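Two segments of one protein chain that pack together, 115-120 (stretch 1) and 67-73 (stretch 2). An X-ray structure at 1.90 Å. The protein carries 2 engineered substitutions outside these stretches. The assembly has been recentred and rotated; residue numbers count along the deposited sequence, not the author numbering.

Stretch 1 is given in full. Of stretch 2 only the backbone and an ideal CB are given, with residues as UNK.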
ATOM      1  N   ILE B 115      -4.042  -9.736   1.645  1.00 26.13           N
ATOM      2  CA  ILE B 115      -4.264 -10.038   0.235  1.00 25.85           C
ATOM      3  C   ILE B 115      -3.423  -9.073  -0.595  1.00 22.24           C
ATOM      4  O   ILE B 115      -3.430  -7.870  -0.353  1.00 25.72           O
ATOM      5  CB  ILE B 115      -5.750  -9.934  -0.144  1.00 31.54           C
ATOM      6  CG1 ILE B 115      -6.500 -11.153   0.391  1.00 35.66           C
ATOM      7  CG2 ILE B 115      -5.914  -9.846  -1.677  1.00 31.31           C
ATOM      8  CD1 ILE B 115      -8.005 -11.012   0.347  1.00 43.25           C
ATOM      9  N   ARG B 116      -2.673  -9.601  -1.553  1.00 22.61           N
ATOM     10  CA  ARG B 116      -1.937  -8.725  -2.463  1.00 26.39           C
ATOM     11  C   ARG B 116      -2.331  -9.029  -3.896  1.00 24.93           C
ATOM     12  O   ARG B 116      -2.448 -10.190  -4.275  1.00 30.31           O
ATOM     13  CB  ARG B 116      -0.424  -8.886  -2.286  1.00 28.76           C
ATOM     14  CG  ARG B 116       0.103  -8.346  -0.961  1.00 32.39           C
ATOM     15  CD  ARG B 116       1.584  -8.635  -0.794  1.00 41.48           C
ATOM     16  NE  ARG B 116       2.101  -8.144   0.486  1.00 47.96           N
ATOM     17  CZ  ARG B 116       1.937  -8.769   1.649  1.00 46.56           C
ATOM     18  NH1 ARG B 116       1.254  -9.905   1.702  1.00 40.25           N
ATOM     19  NH2 ARG B 116       2.441  -8.255   2.766  1.00 46.97           N
ATOM     20  N   TRP B 117      -2.537  -7.979  -4.681  1.00 19.95           N
ATOM     21  CA  TRP B 117      -2.870  -8.108  -6.090  1.00 20.28           C
ATOM     22  C   TRP B 117      -1.583  -8.256  -6.901  1.00 24.92           C
ATOM     23  O   TRP B 117      -0.567  -7.604  -6.619  1.00 26.04           O
ATOM     24  CB  TRP B 117      -3.680  -6.880  -6.544  1.00 20.81           C
ATOM     25  CG  TRP B 117      -5.054  -6.913  -5.944  1.00 28.04           C
ATOM     26  CD1 TRP B 117      -5.438  -6.415  -4.723  1.00 32.36           C
ATOM     27  CD2 TRP B 117      -6.223  -7.537  -6.513  1.00 29.86           C
ATOM     28  NE1 TRP B 117      -6.780  -6.675  -4.512  1.00 33.77           N
ATOM     29  CE2 TRP B 117      -7.273  -7.357  -5.572  1.00 34.08           C
ATOM     30  CE3 TRP B 117      -6.469  -8.212  -7.703  1.00 31.58           C
ATOM     31  CZ2 TRP B 117      -8.568  -7.833  -5.830  1.00 23.02           C
ATOM     32  CZ3 TRP B 117      -7.750  -8.693  -7.936  1.00 30.50           C
ATOM     33  CH2 TRP B 117      -8.785  -8.492  -7.012  1.00 24.74           C
ATOM     34  N   SER B 118      -1.632  -9.108  -7.913  1.00 24.78           N
ATOM     35  CA  SER B 118      -0.443  -9.454  -8.673  1.00 25.76           C
ATOM     36  C   SER B 118      -0.856  -9.551 -10.131  1.00 19.26           C
ATOM     37  O   SER B 118      -1.988  -9.917 -10.410  1.00 23.38           O
ATOM     38  CB  SER B 118       0.064 -10.815  -8.192  1.00 34.18           C
ATOM     39  OG  SER B 118       1.422 -11.009  -8.527  1.00 43.57           O
ATOM     40  N   PRO B 119       0.051  -9.222 -11.061  1.00 20.29           N
ATOM     41  CA  PRO B 119      -0.296  -9.289 -12.480  1.00 24.82           C
ATOM     42  C   PRO B 119       0.104 -10.603 -13.145  1.00 28.35           C
ATOM     43  O   PRO B 119       1.020 -11.288 -12.691  1.00 29.10           O
ATOM     44  CB  PRO B 119       0.511  -8.133 -13.078  1.00 22.60           C
ATOM     45  CG  PRO B 119       1.764  -8.107 -12.248  1.00 27.43           C
ATOM     46  CD  PRO B 119       1.351  -8.560 -10.840  1.00 21.25           C
ATOM     47  N   ILE B 120      -0.564 -10.934 -14.244  1.00 28.03           N
ATOM     48  CA  ILE B 120      -0.313 -12.185 -14.945  1.00 28.79           C
ATOM     49  C   ILE B 120       0.363 -11.957 -16.284  1.00 30.11           C
ATOM     50  O   ILE B 120      -0.117 -11.163 -17.076  1.00 30.99           O
ATOM     51  CB  ILE B 120      -1.637 -12.907 -15.228  1.00 33.81           C
ATOM     52  CG1 ILE B 120      -2.335 -13.239 -13.911  1.00 37.43           C
ATOM     53  CG2 ILE B 120      -1.392 -14.161 -16.067  1.00 43.23           C
ATOM     54  CD1 ILE B 120      -3.817 -13.472 -14.056  1.00 48.12           C
ATOM     55  N   UNK B  67      -6.648   3.294  -5.149  1.00 23.49           N
ATOM     56  CA  UNK B  67      -5.364   2.873  -5.678  1.00 22.24           C
ATOM     57  C   UNK B  67      -5.186   1.374  -5.486  1.00 23.72           C
ATOM     58  O   UNK B  67      -5.337   0.871  -4.380  1.00 23.91           O
ATOM     59  CB  UNK B  67      -4.224   3.641  -5.006  1.00 22.24           C
ATOM     60  N   UNK B  68      -4.860   0.665  -6.564  1.00 20.10           N
ATOM     61  CA  UNK B  68      -4.558  -0.756  -6.466  1.00 17.52           C
ATOM     62  C   UNK B  68      -3.046  -0.898  -6.474  1.00 20.21           C
ATOM     63  O   UNK B  68      -2.361  -0.376  -7.361  1.00 20.74           O
ATOM     64  CB  UNK B  68      -5.201  -1.553  -7.603  1.00 17.52           C
ATOM     65  N   UNK B  69      -2.512  -1.561  -5.456  1.00 17.41           N
ATOM     66  CA  UNK B  69      -1.088  -1.847  -5.419  1.00 22.70           C
ATOM     67  C   UNK B  69      -0.817  -3.234  -5.985  1.00 22.34           C
ATOM     68  O   UNK B  69      -1.257  -4.247  -5.444  1.00 25.97           O
ATOM     69  CB  UNK B  69      -0.552  -1.735  -3.990  1.00 22.70           C
ATOM     70  N   UNK B  70      -0.094  -3.262  -7.092  1.00 17.15           N
ATOM     71  CA  UNK B  70       0.175  -4.487  -7.837  1.00 21.54           C
ATOM     72  C   UNK B  70       1.616  -4.912  -7.593  1.00 20.36           C
ATOM     73  O   UNK B  70       2.538  -4.151  -7.847  1.00 27.70           O
ATOM     74  CB  UNK B  70      -0.089  -4.292  -9.331  1.00 21.54           C
ATOM     75  N   UNK B  71       1.803  -6.140  -7.129  1.00 17.11           N
ATOM     76  CA  UNK B  71       3.116  -6.624  -6.721  1.00 18.33           C
ATOM     77  C   UNK B  71       3.659  -7.658  -7.664  1.00 22.19           C
ATOM     78  O   UNK B  71       2.960  -8.593  -8.036  1.00 24.78           O
ATOM     79  CB  UNK B  71       3.055  -7.205  -5.307  1.00 18.33           C
ATOM     80  N   UNK B  72       4.925  -7.505  -8.023  1.00 17.11           N
ATOM     81  CA  UNK B  72       5.651  -8.534  -8.746  1.00 20.37           C
ATOM     82  C   UNK B  72       6.738  -8.963  -7.772  1.00 29.01           C
ATOM     83  O   UNK B  72       7.685  -8.223  -7.534  1.00 29.01           O
ATOM     84  CB  UNK B  72       6.211  -8.043 -10.083  1.00 20.37           C
ATOM     85  N   UNK B  73       6.603 -10.157  -7.206  1.00 23.23           N
ATOM     86  CA  UNK B  73       7.387 -10.498  -6.020  1.00 32.98           C
ATOM     87  C   UNK B  73       8.202 -11.773  -6.183  1.00 34.09           C
ATOM     88  O   UNK B  73       7.681 -12.787  -6.644  1.00 33.29           O
ATOM     89  CB  UNK B  73       6.459 -10.643  -4.812  1.00 32.98           C
TER

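Position 67 has no stretch 1 atom within 5.5 Å of its ideal CB, so the contact sets no demand here. The residue is Ile 67, which makes no contact across the pair.

Position 68 has extended backbone angles, and its CA-to-CB bond points toward stretch 1. The CB itself touches nothing, so a side chain must extend to reach the indole of Trp 117. Leucine, methionine or a longer apolar chain would suit. The residue is Leu 68. Its CD1 sits over one face of the indole, 3.8 Å from the centroid of the Trp 117 five-membered ring.

Position 69 points sideways, with no stretch 1 atom near its CB. Many side chains would fit, polar ones included. The residue is Glu 69, whose side chain does not touch stretch 1. A water donates to Glu 69 O (2.6 Å from the water O) and accepts from Trp 117 N (3.2 Å), joining the two strands.

Position 70 also points sideways. Its ideal CB is 4.3 Å from Trp 117 O and 4.8 Å from Pro 119 CD. The nearby proline ring favours a compact apolar group such as valine, isoleucine or alanine. The residue is Val 70, and its CG1 packs 3.3 Å from Pro 119 CD.

Position 71 is held by its backbone. Its N donates to Trp 117 O at 2.8 Å, nearly straight at 166°, and its O accepts from Ser 118 OG at 2.9 Å. Both bonds use backbone atoms here, so any residue but proline could make them. The CB points sideways, 4.9 Å from Arg 116 CB, and the extended arginine offers its methylenes and a charge. An aromatic ring or a long aliphatic chain could lie along it. The residue is Tyr 71. Arg 116 CD stands over the ring face, 3.9 Å from the Tyr 71 ring centroid and 3° off the normal. The guanidinium is farther off, with Arg 116 CZ 5.7 Å from that centroid, so any cation-pi attraction is weak at most.

Position 72 points sideways, its CB 4.9 Å from Pro 119 CD. A branched or longer apolar chain could meet the proline. The residue is Ile 72, whose CG1 lies 3.7 Å from Pro 119 CG.

Position 73 points toward stretch 1 but has open space before it. Many side chains would serve. The residue is Thr 73; its OG1 is hydrogen-bonded elsewhere in the structure.

Stretch 2 67-73: ILEVYIT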
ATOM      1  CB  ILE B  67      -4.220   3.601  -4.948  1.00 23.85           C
ATOM      2  CG1 ILE B  67      -4.290   5.113  -5.244  1.00 23.67           C
ATOM      3  CG2 ILE B  67      -2.862   3.047  -5.382  1.00 27.32           C
ATOM      4  CD1 ILE B  67      -3.449   5.962  -4.277  1.00 27.47           C
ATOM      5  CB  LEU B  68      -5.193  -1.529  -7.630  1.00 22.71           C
ATOM      6  CG  LEU B  68      -5.331  -3.046  -7.395  1.00 21.49           C
ATOM      7  CD1 LEU B  68      -6.479  -3.321  -6.415  1.00 26.50           C
ATOM      8  CD2 LEU B  68      -5.595  -3.775  -8.700  1.00 21.39           C
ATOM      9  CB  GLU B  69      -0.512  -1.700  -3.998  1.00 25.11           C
ATOM     10  CG  GLU B  69       1.009  -1.805  -3.958  1.00 35.19           C
ATOM     11  CD  GLU B  69       1.626  -1.217  -2.689  1.00 45.16           C
ATOM     12  OE1 GLU B  69       0.880  -0.952  -1.718  1.00 50.12           O
ATOM     13  OE2 GLU B  69       2.861  -1.011  -2.673  1.00 44.31           O
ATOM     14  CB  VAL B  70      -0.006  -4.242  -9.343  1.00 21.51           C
ATOM     15  CG1 VAL B  70       0.368  -5.483 -10.147  1.00 23.77           C
ATOM     16  CG2 VAL B  70      -1.439  -3.818  -9.637  1.00 26.87           C
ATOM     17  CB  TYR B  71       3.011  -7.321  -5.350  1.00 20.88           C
ATOM     18  CG  TYR B  71       2.693  -6.420  -4.192  1.00 22.66           C
ATOM     19  CD1 TYR B  71       3.679  -6.061  -3.286  1.00 27.40           C
ATOM     20  CD2 TYR B  71       1.403  -5.972  -3.971  1.00 24.24           C
ATOM     21  CE1 TYR B  71       3.393  -5.241  -2.204  1.00 31.92           C
ATOM     22  CE2 TYR B  71       1.100  -5.157  -2.878  1.00 27.79           C
ATOM     23  CZ  TYR B  71       2.099  -4.799  -2.006  1.00 33.49           C
ATOM     24  OH  TYR B  71       1.801  -3.991  -0.939  1.00 37.95           O
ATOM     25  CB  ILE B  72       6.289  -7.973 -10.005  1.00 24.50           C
ATOM     26  CG1 ILE B  72       5.195  -7.462 -10.950  1.00 23.94           C
ATOM     27  CG2 ILE B  72       7.117  -9.042 -10.702  1.00 29.97           C
ATOM     28  CD1 ILE B  72       5.733  -6.751 -12.191  1.00 25.87           C
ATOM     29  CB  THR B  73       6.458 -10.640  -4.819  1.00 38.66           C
ATOM     30  OG1 THR B  73       5.631  -9.472  -4.736  1.00 37.47           O
ATOM     31  CG2 THR B  73       7.259 -10.805  -3.534  1.00 44.63           C
TER
HETATM   32  O   HOH W   1      -2.533  -5.125  -3.303  1.00 21.92           O
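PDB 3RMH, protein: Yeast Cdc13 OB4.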